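Putative fructose-bisphosphate aldolase (Coccidioides immitis, PDB 3PM6) is a putative class II fructose-bisphosphate aldolase, a zinc-containing enzyme-family member built on a TIM barrel. Local coordinates at residues E148-G152 with E176-F180; I185-P190 with V222-H227. All coordinates share one frame; numbering follows the deposited sequence.

Contact 1: residues E148-G152 with E176-F180; sequences EAEPG and ESEEF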
ATOM      1  N   GLU A 148      12.401 -19.010  -8.475  1.00 15.38           N
ATOM      2  CA  GLU A 148      13.234 -19.567  -7.409  1.00 15.65           C
ATOM      3  C   GLU A 148      12.497 -20.810  -7.003  1.00 16.05           C
ATOM      4  O   GLU A 148      11.276 -20.801  -6.987  1.00 16.70           O
ATOM      5  CB  GLU A 148      13.297 -18.585  -6.241  1.00 14.52           C
ATOM      6  CG  GLU A 148      13.969 -19.087  -4.967  1.00 15.25           C
ATOM      7  CD  GLU A 148      13.963 -18.032  -3.861  1.00 15.12           C
ATOM      8  OE1 GLU A 148      14.170 -16.826  -4.161  1.00 14.67           O
ATOM      9  OE2 GLU A 148      13.736 -18.404  -2.688  1.00 13.54           O
ATOM     10  N   ALA A 149      13.234 -21.863  -6.665  1.00 15.99           N
ATOM     11  CA  ALA A 149      12.660 -23.093  -6.185  1.00 16.03           C
ATOM     12  C   ALA A 149      13.445 -23.606  -4.997  1.00 15.68           C
ATOM     13  O   ALA A 149      14.558 -23.136  -4.725  1.00 15.77           O
ATOM     14  CB  ALA A 149      12.626 -24.130  -7.300  1.00 15.94           C
ATOM     15  N   GLU A 150      12.827 -24.522  -4.262  1.00 16.12           N
ATOM     16  CA  GLU A 150      13.429 -25.087  -3.044  1.00 16.20           C
ATOM     17  C   GLU A 150      13.718 -26.582  -3.177  1.00 16.71           C
ATOM     18  O   GLU A 150      12.817 -27.431  -3.019  1.00 16.75           O
ATOM     19  CB  GLU A 150      12.510 -24.860  -1.852  1.00 15.68           C
ATOM     20  CG  GLU A 150      13.090 -25.306  -0.515  1.00 15.64           C
ATOM     21  CD  GLU A 150      12.225 -24.819   0.659  1.00 16.59           C
ATOM     22  OE1 GLU A 150      11.837 -23.641   0.681  1.00 15.79           O
ATOM     23  OE2 GLU A 150      11.963 -25.607   1.570  1.00 14.92           O
ATOM     24  N   PRO A 151      14.986 -26.931  -3.414  1.00 17.73           N
ATOM     25  CA  PRO A 151      15.335 -28.351  -3.603  1.00 17.91           C
ATOM     26  C   PRO A 151      15.505 -29.015  -2.255  1.00 17.76           C
ATOM     27  O   PRO A 151      16.587 -29.525  -1.939  1.00 18.13           O
ATOM     28  CB  PRO A 151      16.679 -28.281  -4.326  1.00 17.84           C
ATOM     29  CG  PRO A 151      17.267 -26.982  -3.920  1.00 17.44           C
ATOM     30  CD  PRO A 151      16.167 -26.061  -3.465  1.00 17.54           C
ATOM     31  N   GLY A 152      14.443 -29.019  -1.461  1.00 17.55           N
ATOM     32  CA  GLY A 152      14.506 -29.648  -0.132  1.00 17.35           C
ATOM     33  C   GLY A 152      13.284 -29.197   0.613  1.00 16.71           C
ATOM     34  O   GLY A 152      12.321 -28.788  -0.030  1.00 17.25           O
ATOM     35  N   GLU A 176      20.059 -33.352  -5.674  1.00 27.29           N
ATOM     36  CA  GLU A 176      18.691 -32.802  -5.807  1.00 26.83           C
ATOM     37  C   GLU A 176      18.790 -31.394  -6.420  1.00 26.55           C
ATOM     38  O   GLU A 176      17.977 -31.036  -7.268  1.00 26.53           O
ATOM     39  CB  GLU A 176      17.856 -32.853  -4.501  1.00 26.82           C
ATOM     40  CG  GLU A 176      16.423 -32.177  -4.587  1.00 25.69           C
ATOM     41  CD  GLU A 176      15.513 -32.424  -3.377  1.00 25.34           C
ATOM     42  OE1 GLU A 176      15.956 -33.058  -2.399  1.00 27.25           O
ATOM     43  OE2 GLU A 176      14.330 -31.998  -3.402  1.00 23.93           O
ATOM     44  N   SER A 177      19.835 -30.644  -6.059  1.00 27.06           N
ATOM     45  CA  SER A 177      20.081 -29.311  -6.644  1.00 26.80           C
ATOM     46  C   SER A 177      20.221 -29.359  -8.160  1.00 27.40           C
ATOM     47  O   SER A 177      19.548 -28.603  -8.877  1.00 26.45           O
ATOM     48  CB  SER A 177      21.321 -28.674  -6.037  1.00 27.18           C
ATOM     49  OG  SER A 177      21.154 -28.455  -4.652  1.00 28.59           O
ATOM     50  N   GLU A 178      21.099 -30.250  -8.632  1.00 28.39           N
ATOM     51  CA  GLU A 178      21.259 -30.567 -10.064  1.00 29.51           C
ATOM     52  C   GLU A 178      19.939 -30.933 -10.723  1.00 28.26           C
ATOM     53  O   GLU A 178      19.628 -30.397 -11.780  1.00 28.10           O
ATOM     54  CB  GLU A 178      22.263 -31.725 -10.254  1.00 30.71           C
ATOM     55  CG  GLU A 178      23.742 -31.303 -10.263  1.00 36.52           C
ATOM     56  CD  GLU A 178      24.697 -32.450  -9.917  1.00 43.42           C
ATOM     57  OE1 GLU A 178      24.325 -33.627 -10.182  1.00 45.32           O
ATOM     58  OE2 GLU A 178      25.807 -32.177  -9.368  1.00 43.47           O
ATOM     59  N   GLU A 179      19.168 -31.835 -10.107  1.00 27.22           N
ATOM     60  CA  GLU A 179      17.825 -32.159 -10.624  1.00 28.32           C
ATOM     61  C   GLU A 179      16.992 -30.882 -10.804  1.00 26.83           C
ATOM     62  O   GLU A 179      16.321 -30.726 -11.821  1.00 27.63           O
ATOM     63  CB  GLU A 179      17.049 -33.200  -9.759  1.00 28.29           C
ATOM     64  CG  GLU A 179      17.879 -34.460  -9.309  1.00 33.35           C
ATOM     65  CD  GLU A 179      17.083 -35.503  -8.448  1.00 36.76           C
ATOM     66  OE1 GLU A 179      17.537 -35.930  -7.327  1.00 35.49           O
ATOM     67  OE2 GLU A 179      16.011 -35.920  -8.939  1.00 39.57           O
ATOM     68  N   PHE A 180      17.045 -29.960  -9.842  1.00 25.35           N
ATOM     69  CA  PHE A 180      16.229 -28.738  -9.939  1.00 24.30           C
ATOM     70  C   PHE A 180      16.731 -27.740 -10.996  1.00 24.82           C
ATOM     71  O   PHE A 180      15.920 -27.061 -11.649  1.00 24.37           O
ATOM     72  CB  PHE A 180      15.998 -28.084  -8.582  1.00 22.32           C
ATOM     73  CG  PHE A 180      14.831 -28.654  -7.847  1.00 22.99           C
ATOM     74  CD1 PHE A 180      13.586 -28.064  -7.954  1.00 21.08           C
ATOM     75  CD2 PHE A 180      14.970 -29.794  -7.060  1.00 20.65           C
ATOM     76  CE1 PHE A 180      12.509 -28.601  -7.303  1.00 21.59           C
ATOM     77  CE2 PHE A 180      13.889 -30.332  -6.401  1.00 22.18           C
ATOM     78  CZ  PHE A 180      12.662 -29.740  -6.510  1.00 21.55           C
TER
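P151 lies over one face of the F180 ring, and this pair, with E176, buries most of the surface between 148-152 and 176-180. P151 CA stands 4.0 Å from the centroid of the F180 ring, 24° off its normal and displaced toward the rim, which meets the criteria for a CH-pi contact. The proline ring follows through its CB, 3.6 Å from F180 CD2. A149 approaches the same ring obliquely from the strand end, with its CB 4.1 Å from F180 CD1. E176 reaches P151 from one helical turn earlier: its CG is anti to the backbone N (chi1 176°) and the chain beyond is extended, which carries the carboxylate alongside the P151-G152 peptide. There E176 OE2 comes to 3.4 Å from P151 C, and E176 CG packs 3.9 Å from P151 CB. No hydrogen bond crosses between the segments, and the P151 carbonyl is instead bonded to the hydroxyl of T172. P151 is the centre of an inverse gamma turn, closed by a weak bond from G152 N to E150 O, and the turn bends the chain just past strand 146-149. The contact thus seats helix 174-181 against the C-terminal end of that strand within a beta-alpha-beta unit. L130 of helix 126-141 also touches F180, while L188 of strand 187-188 touches P151, S177 and F180.

Contact 2: residues I185-P190 with V222-H227; sequences INWLAP and VGLVLH. With ZN (zinc ion), chain S.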
ATOM      1  N   ILE A 185      14.770 -23.263 -13.412  1.00 21.10           N
ATOM      2  CA  ILE A 185      14.716 -22.211 -12.362  1.00 19.48           C
ATOM      3  C   ILE A 185      15.917 -21.311 -12.476  1.00 18.62           C
ATOM      4  O   ILE A 185      16.910 -21.722 -13.019  1.00 18.87           O
ATOM      5  CB  ILE A 185      14.801 -22.799 -10.962  1.00 19.18           C
ATOM      6  CG1 ILE A 185      16.116 -23.550 -10.851  1.00 19.27           C
ATOM      7  CG2 ILE A 185      13.591 -23.622 -10.675  1.00 18.87           C
ATOM      8  CD1 ILE A 185      16.194 -24.484  -9.719  1.00 24.62           C
ATOM      9  N   ASN A 186      15.845 -20.089 -11.953  1.00 18.21           N
ATOM     10  CA  ASN A 186      17.005 -19.205 -11.954  1.00 18.01           C
ATOM     11  C   ASN A 186      17.752 -19.252 -10.636  1.00 18.30           C
ATOM     12  O   ASN A 186      18.981 -19.205 -10.629  1.00 19.36           O
ATOM     13  CB  ASN A 186      16.583 -17.781 -12.241  1.00 17.94           C
ATOM     14  CG  ASN A 186      15.834 -17.661 -13.563  1.00 18.84           C
ATOM     15  OD1 ASN A 186      14.594 -17.502 -13.589  1.00 17.87           O
ATOM     16  ND2 ASN A 186      16.577 -17.772 -14.674  1.00 14.61           N
ATOM     17  N   TRP A 187      17.009 -19.341  -9.527  1.00 17.73           N
ATOM     18  CA  TRP A 187      17.587 -19.337  -8.173  1.00 17.13           C
ATOM     19  C   TRP A 187      17.129 -20.542  -7.355  1.00 16.68           C
ATOM     20  O   TRP A 187      16.060 -21.066  -7.591  1.00 15.70           O
ATOM     21  CB  TRP A 187      17.195 -18.054  -7.438  1.00 16.58           C
ATOM     22  CG  TRP A 187      17.333 -16.801  -8.271  1.00 18.12           C
ATOM     23  CD1 TRP A 187      18.302 -16.527  -9.196  1.00 19.06           C
ATOM     24  CD2 TRP A 187      16.507 -15.630  -8.205  1.00 17.97           C
ATOM     25  NE1 TRP A 187      18.099 -15.271  -9.747  1.00 18.95           N
ATOM     26  CE2 TRP A 187      16.999 -14.709  -9.157  1.00 17.00           C
ATOM     27  CE3 TRP A 187      15.388 -15.282  -7.450  1.00 18.41           C
ATOM     28  CZ2 TRP A 187      16.432 -13.463  -9.344  1.00 17.67           C
ATOM     29  CZ3 TRP A 187      14.810 -14.039  -7.649  1.00 18.47           C
ATOM     30  CH2 TRP A 187      15.334 -13.147  -8.589  1.00 18.55           C
ATOM     31  N   LEU A 188      17.956 -20.976  -6.407  1.00 17.24           N
ATOM     32  CA  LEU A 188      17.686 -22.119  -5.545  1.00 18.16           C
ATOM     33  C   LEU A 188      17.760 -21.685  -4.089  1.00 17.80           C
ATOM     34  O   LEU A 188      18.652 -20.940  -3.726  1.00 18.29           O
ATOM     35  CB  LEU A 188      18.728 -23.233  -5.770  1.00 19.97           C
ATOM     36  CG  LEU A 188      18.560 -24.238  -6.924  1.00 22.02           C
ATOM     37  CD1 LEU A 188      19.619 -25.315  -6.868  1.00 21.00           C
ATOM     38  CD2 LEU A 188      17.176 -24.897  -6.876  1.00 24.87           C
ATOM     39  N   ALA A 189      16.811 -22.154  -3.273  1.00 17.58           N
ATOM     40  CA  ALA A 189      16.750 -21.892  -1.837  1.00 16.53           C
ATOM     41  C   ALA A 189      17.123 -23.182  -1.144  1.00 17.15           C
ATOM     42  O   ALA A 189      16.278 -24.068  -0.991  1.00 17.49           O
ATOM     43  CB  ALA A 189      15.330 -21.482  -1.438  1.00 15.71           C
ATOM     44  N   PRO A 190      18.404 -23.321  -0.757  1.00 17.15           N
ATOM     45  CA  PRO A 190      18.741 -24.626  -0.197  1.00 16.86           C
ATOM     46  C   PRO A 190      18.325 -24.772   1.264  1.00 16.57           C
ATOM     47  O   PRO A 190      18.294 -23.795   2.005  1.00 16.14           O
ATOM     48  CB  PRO A 190      20.277 -24.711  -0.357  1.00 17.83           C
ATOM     49  CG  PRO A 190      20.776 -23.212  -0.458  1.00 17.82           C
ATOM     50  CD  PRO A 190      19.585 -22.481  -1.094  1.00 16.87           C
ATOM     51  N   VAL A 222      23.125 -21.390 -11.181  1.00 31.18           N
ATOM     52  CA  VAL A 222      22.020 -20.740 -10.478  1.00 28.99           C
ATOM     53  C   VAL A 222      22.470 -19.878  -9.281  1.00 27.72           C
ATOM     54  O   VAL A 222      23.532 -20.119  -8.689  1.00 27.64           O
ATOM     55  CB  VAL A 222      20.920 -21.763 -10.023  1.00 28.79           C
ATOM     56  CG1 VAL A 222      20.360 -22.525 -11.197  1.00 28.75           C
ATOM     57  CG2 VAL A 222      21.429 -22.725  -8.934  1.00 27.42           C
ATOM     58  N   GLY A 223      21.663 -18.870  -8.939  1.00 25.63           N
ATOM     59  CA  GLY A 223      21.904 -18.052  -7.737  1.00 23.75           C
ATOM     60  C   GLY A 223      21.404 -18.776  -6.485  1.00 21.65           C
ATOM     61  O   GLY A 223      20.525 -19.625  -6.565  1.00 21.90           O
ATOM     62  N   LEU A 224      21.997 -18.497  -5.335  1.00 19.84           N
ATOM     63  CA  LEU A 224      21.627 -19.220  -4.115  1.00 18.60           C
ATOM     64  C   LEU A 224      20.960 -18.254  -3.174  1.00 17.60           C
ATOM     65  O   LEU A 224      21.426 -17.127  -3.041  1.00 18.12           O
ATOM     66  CB  LEU A 224      22.851 -19.854  -3.466  1.00 18.48           C
ATOM     67  CG  LEU A 224      23.537 -20.956  -4.282  1.00 19.55           C
ATOM     68  CD1 LEU A 224      24.772 -21.505  -3.537  1.00 20.95           C
ATOM     69  CD2 LEU A 224      22.564 -22.109  -4.594  1.00 17.78           C
ATOM     70  N   VAL A 225      19.885 -18.709  -2.537  1.00 16.77           N
ATOM     71  CA  VAL A 225      18.972 -17.860  -1.781  1.00 16.21           C
ATOM     72  C   VAL A 225      18.893 -18.378  -0.366  1.00 16.60           C
ATOM     73  O   VAL A 225      18.573 -19.560  -0.136  1.00 17.22           O
ATOM     74  CB  VAL A 225      17.548 -17.809  -2.442  1.00 15.84           C
ATOM     75  CG1 VAL A 225      16.640 -16.806  -1.735  1.00 11.40           C
ATOM     76  CG2 VAL A 225      17.684 -17.398  -3.914  1.00 17.22           C
ATOM     77  N   LEU A 226      19.167 -17.469   0.574  1.00 16.59           N
ATOM     78  CA  LEU A 226      19.172 -17.762   1.992  1.00 16.47           C
ATOM     79  C   LEU A 226      17.807 -17.447   2.606  1.00 15.81           C
ATOM     80  O   LEU A 226      17.335 -16.306   2.569  1.00 16.01           O
ATOM     81  CB  LEU A 226      20.269 -16.954   2.701  1.00 15.22           C
ATOM     82  CG  LEU A 226      20.448 -17.177   4.226  1.00 17.89           C
ATOM     83  CD1 LEU A 226      20.654 -18.637   4.587  1.00 15.77           C
ATOM     84  CD2 LEU A 226      21.613 -16.363   4.775  1.00 16.73           C
ATOM     85  N   HIS A 227      17.213 -18.469   3.195  1.00 15.19           N
ATOM     86  CA  HIS A 227      15.955 -18.365   3.961  1.00 14.66           C
ATOM     87  C   HIS A 227      16.219 -18.625   5.438  1.00 14.41           C
ATOM     88  O   HIS A 227      17.230 -19.280   5.775  1.00 14.17           O
ATOM     89  CB  HIS A 227      14.972 -19.444   3.471  1.00 13.58           C
ATOM     90  CG  HIS A 227      14.356 -19.130   2.148  1.00 12.07           C
ATOM     91  ND1 HIS A 227      13.058 -18.707   2.026  1.00  9.23           N
ATOM     92  CD2 HIS A 227      14.871 -19.151   0.892  1.00 10.05           C
ATOM     93  CE1 HIS A 227      12.794 -18.467   0.750  1.00 11.35           C
ATOM     94  NE2 HIS A 227      13.871 -18.738   0.042  1.00 12.38           N
TER
HETATM   95 ZN    ZN S 319      11.607 -18.201   3.462  1.00 20.80          ZN
HETATM   96  O   HOH W   1      17.867 -21.013   1.847  1.00 13.83           O
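A189 CB lies obliquely to the H227 ring, 3.3 Å from its CD2, on the side away from ND1, which binds zinc at 2.1 Å. Beside this pair, one water donates to P190 O and V225 O and accepts from H227 N, bridging the ends of the two segments where direct pairing has stopped. Three backbone bonds hold the preceding residues in parallel register: G223 N to N186 O, L188 N to G223 O (2.9 Å, 164° at the hydrogen) and V225 N to L188 O (2.8 Å), the last more bent at 138°. The CA-H groups of W187 and L224 add contacts to G223 O and L188 O. On one face of the sheet W187 CB meets V225 CG2 at 3.6 Å, and the indole edge passes G223 N. L188 and L224 point to the other face. The L188 and V222 side chains cross obliquely, L188 CD1 lying 3.8 Å from V222 CG2. With V222 CG1 anti to the carbonyl carbon (chi1 -58°), CG2 falls between the backbone N and the carbonyl carbon and faces L188. Farther out, E148 is the partner of H227 NE2, while H91 and H196 supply the other protein ligands of zinc. Adjacent parallel strands of a closed eight-stranded barrel, with a metal-binding histidine just past the C-terminal end of one, are the TIM-barrel arrangement of the class II aldolase family.

In the fold
Contacts 1 and 2 follow one another along the chain, with centres 8 Å apart, and meet at strands 146-149 and 187-188, neighbours in the barrel. A backbone bond from A189 N to A149 O, 2.9 Å, joins them, and P151 CD packs 3.2 Å from A189 O. Toward the metal, E148 OE2 lies 2.8 Å from H227 NE2, so a residue of 148-152 is second shell to the zinc ligand carried by 222-227. The nearest atom of the E150 side chain is about 6 Å from zinc. Contact 1 packs helix 174-181 against the residues at and past the end of strand 146-149, and contact 2 pairs the next two strands; both have residues near zinc.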